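Titin (Homo sapiens, PDB 5JDD) is a giant muscle protein whose immunoglobulin domains, strung along its I-band region, probably act as part of an elastic molecular spring in the sarcomere. Local coordinates at residues K137-G142 with Q146-N151; I178-M183 with Y247-G252. One frame throughout, in Å; residues are numbered along the deposited sequence.

Titin illustrates how one fold, repeated along a chain, is held both within a sheet and between sheets. Coming from the N terminus, the chain first meets interaction 1, where 137-142 and 146-151 close a short hairpin at the margin of the four-stranded sheet of the middle domain. It then runs out along strand 167-176 into the third domain. There interaction 2 closes a far longer loop, bringing the entry segment 178-183 against 247-252 and so one sheet of the sandwich against the other. The two contacts follow in series, neither nesting nor crossing. The centres of interaction 1 and interaction 2 lie about 30 Å apart, and the two do not touch.

Interaction 1. Residues K137-G142 with Q146-N151; sequences KIVVQG and QLIIMN
Lys137 and Ile148 face each other as a hydrogen-bonded antiparallel pair, each backbone giving its N-H to the carbonyl oxygen of the other. The bond from Ile148 N to Lys137 O is 2.8 Å long and almost straight, at 175° on the hydrogen. Two residues further on the pattern recurs: Val139 N donates to Gln146 O over 2.9 Å, and Gln146 N returns a bond to Val139 O. Between these two bonded pairs sits the non-hydrogen-bonded pair Ile138 and Leu147.

The side chains add apolar contact on both faces of this ladder. On one, Lys137 and Ile148 run side by side with their CB atoms 3.8 Å apart. Ile148 keeps CG1 beside its own backbone N (chi1 -61°), and this brings CD1 to rest 3.9 Å from Lys137 CG and 4.1 Å from Val139 CG2, bridging alternate residues of the opposite strand. Val139 and Gln146 likewise point the same way. On the other face, Leu147 leans its CD1 branch across to Ile138 CG1 at 3.9 Å.

The last pair looks into the sandwich, where both residues touch Trp123 of the facing sheet and Leu147 also meets Tyr160. Strand 144-149 is in turn bonded through Leu147 and Ile149 to Phe110 and Ala108 of strand 108-114, so it holds strand 136-141 at the sheet's outer margin. This is the D-E hairpin of an immunoglobulin I-set domain. Its chemistry implies a division of labour: four backbone bonds fix the register, while Ile138, against Leu147 and Trp123, ties this edge strand to the apolar interior.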
ATOM      1  N   LYS A 137      -8.387   0.377   0.652  1.00 10.32           N
ATOM      2  CA  LYS A 137      -8.026   0.753   2.015  1.00 11.64           C
ATOM      3  C   LYS A 137      -6.526   1.023   2.032  1.00  9.91           C
ATOM      4  O   LYS A 137      -5.727   0.172   1.651  1.00 14.15           O
ATOM      5  CB  LYS A 137      -8.395  -0.368   2.990  1.00 18.40           C
ATOM      6  CG  LYS A 137      -7.912  -0.164   4.417  1.00 31.26           C
ATOM      7  CD  LYS A 137      -8.781   0.804   5.189  1.00 41.45           C
ATOM      8  CE  LYS A 137      -8.431   0.755   6.672  1.00 43.08           C
ATOM      9  NZ  LYS A 137      -8.347  -0.657   7.152  1.00 40.38           N
ATOM     10  N   ILE A 138      -6.149   2.226   2.443  1.00 10.93           N
ATOM     11  CA  ILE A 138      -4.756   2.629   2.481  1.00 10.82           C
ATOM     12  C   ILE A 138      -4.338   2.791   3.938  1.00 11.36           C
ATOM     13  O   ILE A 138      -4.952   3.550   4.692  1.00 15.05           O
ATOM     14  CB  ILE A 138      -4.552   3.925   1.663  1.00 10.91           C
ATOM     15  CG1 ILE A 138      -4.765   3.619   0.177  1.00 16.23           C
ATOM     16  CG2 ILE A 138      -3.148   4.491   1.866  1.00 15.07           C
ATOM     17  CD1 ILE A 138      -4.794   4.849  -0.726  1.00 20.36           C
ATOM     18  N   VAL A 139      -3.303   2.061   4.337  1.00 10.07           N
ATOM     19  CA  VAL A 139      -2.926   1.967   5.745  1.00 11.56           C
ATOM     20  C   VAL A 139      -1.456   2.327   5.927  1.00 11.96           C
ATOM     21  O   VAL A 139      -0.613   1.971   5.097  1.00 11.57           O
ATOM     22  CB  VAL A 139      -3.161   0.544   6.291  1.00 13.57           C
ATOM     23  CG1 VAL A 139      -2.850   0.470   7.779  1.00 18.23           C
ATOM     24  CG2 VAL A 139      -4.609   0.101   6.046  1.00 18.93           C
ATOM     25  N   VAL A 140      -1.154   3.056   6.998  1.00 12.49           N
ATOM     26  CA  VAL A 140       0.227   3.254   7.430  1.00 12.24           C
ATOM     27  C   VAL A 140       0.364   2.716   8.844  1.00 13.05           C
ATOM     28  O   VAL A 140      -0.435   3.051   9.726  1.00 15.39           O
ATOM     29  CB  VAL A 140       0.612   4.730   7.437  1.00 14.75           C
ATOM     30  CG1 VAL A 140       2.080   4.895   7.844  1.00 15.82           C
ATOM     31  CG2 VAL A 140       0.352   5.345   6.075  1.00 17.78           C
ATOM     32  N   GLN A 141       1.366   1.873   9.066  1.00 11.70           N
ATOM     33  CA  GLN A 141       1.670   1.401  10.407  1.00 12.27           C
ATOM     34  C   GLN A 141       3.154   1.619  10.662  1.00 10.15           C
ATOM     35  O   GLN A 141       3.975   0.711  10.469  1.00 12.42           O
ATOM     36  CB  GLN A 141       1.268  -0.069  10.574  1.00 15.45           C
ATOM     37  CG  GLN A 141      -0.248  -0.274  10.454  1.00 18.72           C
ATOM     38  CD  GLN A 141      -0.696  -1.700  10.707  1.00 34.57           C
ATOM     39  OE1 GLN A 141       0.032  -2.503  11.289  1.00 42.09           O
ATOM     40  NE2 GLN A 141      -1.911  -2.017  10.277  1.00 30.71           N
ATOM     41  N   GLY A 142       3.499   2.829  11.089  1.00 10.34           N
ATOM     42  CA  GLY A 142       4.901   3.177  11.280  1.00  9.55           C
ATOM     43  C   GLY A 142       5.659   3.275   9.967  1.00 10.54           C
ATOM     44  O   GLY A 142       5.434   4.194   9.183  1.00 11.06           O
ATOM     45  N   GLN A 146       0.512  -0.264   3.554  1.00  9.14           N
ATOM     46  CA  GLN A 146      -0.338  -1.315   3.014  0.50  7.60           C
ATOM     47  C   GLN A 146      -1.456  -0.765   2.130  1.00  8.03           C
ATOM     48  O   GLN A 146      -2.036   0.291   2.412  1.00 10.08           O
ATOM     49  CB  GLN A 146      -0.926  -2.145   4.162  0.50 11.17           C
ATOM     50  CG  GLN A 146      -1.760  -3.332   3.722  0.50 12.72           C
ATOM     51  CD  GLN A 146      -2.341  -4.094   4.896  0.50 15.42           C
ATOM     52  OE1 GLN A 146      -2.598  -3.522   5.958  0.50 21.10           O
ATOM     53  NE2 GLN A 146      -2.552  -5.388   4.713  0.50 18.00           N
ATOM     54  N   LEU A 147      -1.750  -1.506   1.063  1.00  6.98           N
ATOM     55  CA  LEU A 147      -2.892  -1.247   0.189  1.00  9.27           C
ATOM     56  C   LEU A 147      -3.755  -2.493   0.208  1.00  8.69           C
ATOM     57  O   LEU A 147      -3.295  -3.585  -0.131  1.00 10.01           O
ATOM     58  CB  LEU A 147      -2.440  -0.960  -1.243  1.00  8.87           C
ATOM     59  CG  LEU A 147      -3.567  -0.805  -2.279  1.00  8.30           C
ATOM     60  CD1 LEU A 147      -4.379   0.445  -1.988  1.00 12.67           C
ATOM     61  CD2 LEU A 147      -3.006  -0.730  -3.691  1.00 11.00           C
ATOM     62  N   ILE A 148      -5.003  -2.336   0.637  1.00  8.93           N
ATOM     63  CA  ILE A 148      -5.949  -3.444   0.656  1.00  9.38           C
ATOM     64  C   ILE A 148      -7.023  -3.196  -0.399  1.00  9.57           C
ATOM     65  O   ILE A 148      -7.641  -2.124  -0.431  1.00 12.68           O
ATOM     66  CB  ILE A 148      -6.574  -3.603   2.037  1.00 11.05           C
ATOM     67  CG1 ILE A 148      -5.476  -3.908   3.059  1.00 15.72           C
ATOM     68  CG2 ILE A 148      -7.615  -4.708   2.036  1.00 13.94           C
ATOM     69  CD1 ILE A 148      -5.833  -3.518   4.467  1.00 28.29           C
ATOM     70  N   ILE A 149      -7.199  -4.170  -1.288  1.00  8.61           N
ATOM     71  CA  ILE A 149      -8.156  -4.054  -2.386  1.00  9.45           C
ATOM     72  C   ILE A 149      -9.305  -5.013  -2.150  1.00  8.53           C
ATOM     73  O   ILE A 149      -9.130  -6.232  -2.186  1.00 10.59           O
ATOM     74  CB  ILE A 149      -7.492  -4.352  -3.745  1.00  9.35           C
ATOM     75  CG1 ILE A 149      -6.261  -3.467  -3.941  1.00 13.58           C
ATOM     76  CG2 ILE A 149      -8.468  -4.113  -4.889  1.00 13.05           C
ATOM     77  CD1 ILE A 149      -5.474  -3.804  -5.188  1.00 16.11           C
ATOM     78  N   MET A 150     -10.487  -4.456  -1.910  1.00  9.38           N
ATOM     79  CA  MET A 150     -11.657  -5.264  -1.580  1.00 10.94           C
ATOM     80  C   MET A 150     -12.397  -5.753  -2.814  1.00 12.02           C
ATOM     81  O   MET A 150     -12.362  -5.113  -3.863  1.00 12.26           O
ATOM     82  CB  MET A 150     -12.643  -4.444  -0.737  1.00 15.48           C
ATOM     83  CG  MET A 150     -12.060  -3.770   0.489  1.00 20.91           C
ATOM     84  SD  MET A 150     -11.372  -4.949   1.653  1.00 28.91           S
ATOM     85  CE  MET A 150     -12.814  -5.952   2.007  1.00 32.20           C
ATOM     86  N   ASN A 151     -13.064  -6.892  -2.669  1.00 10.01           N
ATOM     87  CA  ASN A 151     -13.991  -7.399  -3.683  0.53 12.12           C
ATOM     88  C   ASN A 151     -13.389  -7.372  -5.083  1.00 11.58           C
ATOM     89  O   ASN A 151     -13.920  -6.732  -5.994  1.00 14.71           O
ATOM     90  CB  ASN A 151     -15.303  -6.606  -3.650  0.53 15.10           C
ATOM     91  CG  ASN A 151     -16.382  -7.229  -4.520  0.53 16.75           C
ATOM     92  OD1 ASN A 151     -16.357  -8.431  -4.801  0.53 13.86           O
ATOM     93  ND2 ASN A 151     -17.330  -6.409  -4.960  0.53 20.71           N
TER

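Interaction 2. Residues I178-M183 with Y247-G252; sequences IMITSM and YTFVAG
Ile178 lays its CD1 methyl over the flat face of the peptide joining Ala251 to Gly252, 3.7 Å from Ala251 O and 4.0 Å from Gly252 N. The same methyl also reaches Ala251 CB at 3.9 Å, so one branch tip takes up both the backbone and the small side chain at the end of strand 245-251. With CG1 set beside the backbone N (chi1 -67°), the longer arm of Ile178 is directed across the gap between the segments. Gly252, at a positive phi of 58°, carries the chain into the turn without placing a side chain against this methyl.

Two residues along, Ile180 makes a second apolar contact. Its CD1 comes up at the edge of the Phe249 ring, near the ring plane, 4.1 Å from Phe249 CD2; the isoleucine arm and the ring run alongside each other, pointing opposite ways. At chi1 171° the Phe249 ring extends past Ile180, offering its CD2 edge, not its face, to the methyl. Further out, the ring meets Trp210 edge-to-face and packs on Val199 and Val201 of strand 195-201.

Beyond Ile180, Thr181 and Ser182 both face Thr200 in a classic beta bulge where the chain turns a corner. At the other end, Ile178 N is hydrogen-bonded to Glu104 of the middle domain, which places this contact at the junction of two modules. The arrangement is that of the A and F strands meeting across an immunoglobulin sandwich. No hydrogen bond links the two segments, and the apolar contact, largely shielded from solvent, implies that the entering chain is joined here to the opposite sheet by dispersion and the hydrophobic effect, while Met179 N finds its partner in Asn202.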
ATOM      1  N   ILE A 178     -13.242 -17.625 -10.697  1.00  8.01           N
ATOM      2  CA  ILE A 178     -13.891 -18.720  -9.991  1.00  8.72           C
ATOM      3  C   ILE A 178     -14.317 -19.782 -10.994  1.00 10.01           C
ATOM      4  O   ILE A 178     -14.799 -19.471 -12.086  1.00 11.32           O
ATOM      5  CB  ILE A 178     -15.099 -18.227  -9.183  1.00  7.51           C
ATOM      6  CG1 ILE A 178     -14.606 -17.323  -8.052  1.00  8.73           C
ATOM      7  CG2 ILE A 178     -15.917 -19.420  -8.623  1.00  9.77           C
ATOM      8  CD1 ILE A 178     -15.675 -16.450  -7.471  1.00 10.29           C
ATOM      9  N   MET A 179     -14.096 -21.041 -10.642  1.00  9.68           N
ATOM     10  CA  MET A 179     -14.566 -22.138 -11.468  1.00  9.40           C
ATOM     11  C   MET A 179     -15.489 -23.038 -10.683  1.00  9.78           C
ATOM     12  O   MET A 179     -15.310 -23.255  -9.478  1.00 11.33           O
ATOM     13  CB  MET A 179     -13.387 -22.914 -12.039  1.00 10.94           C
ATOM     14  CG  MET A 179     -12.485 -22.038 -12.876  1.00 11.81           C
ATOM     15  SD  MET A 179     -11.238 -23.002 -13.741  1.00 21.31           S
ATOM     16  CE  MET A 179     -10.368 -21.704 -14.619  1.00 34.46           C
ATOM     17  N   ILE A 180     -16.498 -23.545 -11.374  1.00 12.50           N
ATOM     18  CA  ILE A 180     -17.442 -24.453 -10.757  1.00 11.60           C
ATOM     19  C   ILE A 180     -17.005 -25.881 -11.078  1.00 10.19           C
ATOM     20  O   ILE A 180     -16.892 -26.281 -12.245  1.00 16.64           O
ATOM     21  CB  ILE A 180     -18.868 -24.137 -11.209  1.00 10.14           C
ATOM     22  CG1 ILE A 180     -19.310 -22.789 -10.614  1.00 14.79           C
ATOM     23  CG2 ILE A 180     -19.821 -25.245 -10.759  1.00 13.08           C
ATOM     24  CD1 ILE A 180     -20.559 -22.196 -11.244  1.00 23.44           C
ATOM     25  N   THR A 181     -16.687 -26.627 -10.026  1.00 10.44           N
ATOM     26  CA  THR A 181     -16.131 -27.961 -10.195  1.00 11.63           C
ATOM     27  C   THR A 181     -17.198 -29.048 -10.116  1.00 12.40           C
ATOM     28  O   THR A 181     -16.998 -30.154 -10.618  1.00 16.70           O
ATOM     29  CB  THR A 181     -14.988 -28.221  -9.205  1.00 13.73           C
ATOM     30  OG1 THR A 181     -15.492 -28.215  -7.864  1.00 15.33           O
ATOM     31  CG2 THR A 181     -13.929 -27.131  -9.336  1.00 15.90           C
ATOM     32  N   SER A 182     -18.326 -28.735  -9.480  1.00 10.22           N
ATOM     33  CA  SER A 182     -19.505 -29.591  -9.540  1.00 11.50           C
ATOM     34  C   SER A 182     -20.707 -28.701  -9.775  1.00 10.35           C
ATOM     35  O   SER A 182     -21.080 -27.908  -8.906  1.00 11.26           O
ATOM     36  CB  SER A 182     -19.686 -30.370  -8.240  1.00 14.36           C
ATOM     37  OG  SER A 182     -20.676 -31.372  -8.400  1.00 20.87           O
ATOM     38  N   MET A 183     -21.311 -28.831 -10.951  1.00 12.25           N
ATOM     39  CA  MET A 183     -22.416 -27.968 -11.344  0.50 11.16           C
ATOM     40  C   MET A 183     -23.738 -28.380 -10.709  1.00 12.08           C
ATOM     41  O   MET A 183     -23.881 -29.498 -10.200  1.00 13.07           O
ATOM     42  CB  MET A 183     -22.566 -27.972 -12.864  0.50 12.24           C
ATOM     43  CG  MET A 183     -21.412 -27.319 -13.588  0.50 18.27           C
ATOM     44  SD  MET A 183     -21.363 -27.758 -15.331  0.50 21.72           S
ATOM     45  CE  MET A 183     -19.976 -26.759 -15.869  0.50 28.89           C
ATOM     46  N   TYR A 247     -33.093 -22.199 -11.236  1.00  9.42           N
ATOM     47  CA  TYR A 247     -32.254 -21.629 -10.197  1.00  8.75           C
ATOM     48  C   TYR A 247     -30.833 -21.477 -10.692  1.00 10.73           C
ATOM     49  O   TYR A 247     -30.314 -22.365 -11.381  1.00 12.00           O
ATOM     50  CB  TYR A 247     -32.316 -22.506  -8.943  1.00  8.04           C
ATOM     51  CG  TYR A 247     -33.669 -22.439  -8.295  1.00  7.95           C
ATOM     52  CD1 TYR A 247     -34.720 -23.247  -8.727  1.00  8.28           C
ATOM     53  CD2 TYR A 247     -33.918 -21.526  -7.283  1.00  9.89           C
ATOM     54  CE1 TYR A 247     -35.987 -23.153  -8.144  1.00  8.21           C
ATOM     55  CE2 TYR A 247     -35.173 -21.447  -6.677  1.00  8.91           C
ATOM     56  CZ  TYR A 247     -36.202 -22.255  -7.125  1.00  7.93           C
ATOM     57  OH  TYR A 247     -37.448 -22.161  -6.545  1.00 10.10           O
ATOM     58  N   THR A 248     -30.213 -20.345 -10.351  1.00  7.91           N
ATOM     59  CA  THR A 248     -28.864 -20.052 -10.812  1.00 11.29           C
ATOM     60  C   THR A 248     -27.971 -19.691  -9.634  1.00  8.72           C
ATOM     61  O   THR A 248     -28.314 -18.842  -8.809  1.00 10.54           O
ATOM     62  CB  THR A 248     -28.845 -18.881 -11.811  1.00  9.54           C
ATOM     63  OG1 THR A 248     -29.706 -19.180 -12.920  1.00 11.15           O
ATOM     64  CG2 THR A 248     -27.430 -18.630 -12.327  1.00 11.07           C
ATOM     65  N   PHE A 249     -26.822 -20.350  -9.557  1.00  8.52           N
ATOM     66  CA  PHE A 249     -25.783 -19.959  -8.626  1.00  8.42           C
ATOM     67  C   PHE A 249     -24.841 -19.037  -9.377  1.00  9.12           C
ATOM     68  O   PHE A 249     -24.433 -19.355 -10.504  1.00  8.96           O
ATOM     69  CB  PHE A 249     -25.041 -21.200  -8.127  1.00  9.12           C
ATOM     70  CG  PHE A 249     -23.811 -20.890  -7.326  1.00  8.47           C
ATOM     71  CD1 PHE A 249     -23.897 -20.632  -5.964  1.00  8.52           C
ATOM     72  CD2 PHE A 249     -22.565 -20.886  -7.933  1.00 10.40           C
ATOM     73  CE1 PHE A 249     -22.748 -20.364  -5.218  1.00  7.96           C
ATOM     74  CE2 PHE A 249     -21.419 -20.606  -7.199  1.00 11.01           C
ATOM     75  CZ  PHE A 249     -21.512 -20.348  -5.835  1.00 10.86           C
ATOM     76  N   VAL A 250     -24.502 -17.904  -8.763  1.00  8.40           N
ATOM     77  CA  VAL A 250     -23.604 -16.929  -9.372  1.00  6.97           C
ATOM     78  C   VAL A 250     -22.454 -16.596  -8.437  1.00  9.63           C
ATOM     79  O   VAL A 250     -22.678 -16.218  -7.296  1.00 10.42           O
ATOM     80  CB  VAL A 250     -24.329 -15.608  -9.677  1.00 10.16           C
ATOM     81  CG1 VAL A 250     -23.363 -14.594 -10.294  1.00 11.83           C
ATOM     82  CG2 VAL A 250     -25.521 -15.840 -10.589  1.00 12.61           C
ATOM     83  N   ALA A 251     -21.222 -16.724  -8.918  1.00 10.45           N
ATOM     84  CA  ALA A 251     -20.063 -16.303  -8.139  1.00 11.44           C
ATOM     85  C   ALA A 251     -19.031 -15.717  -9.072  1.00  9.07           C
ATOM     86  O   ALA A 251     -18.500 -16.432  -9.924  1.00 11.75           O
ATOM     87  CB  ALA A 251     -19.466 -17.473  -7.378  1.00 13.57           C
ATOM     88  N   GLY A 252     -18.751 -14.428  -8.909  1.00 10.86           N
ATOM     89  CA  GLY A 252     -17.885 -13.724  -9.838  1.00 12.35           C
ATOM     90  C   GLY A 252     -18.472 -13.815 -11.234  1.00 12.89           C
ATOM     91  O   GLY A 252     -19.652 -13.511 -11.438  1.00 15.66           O
TER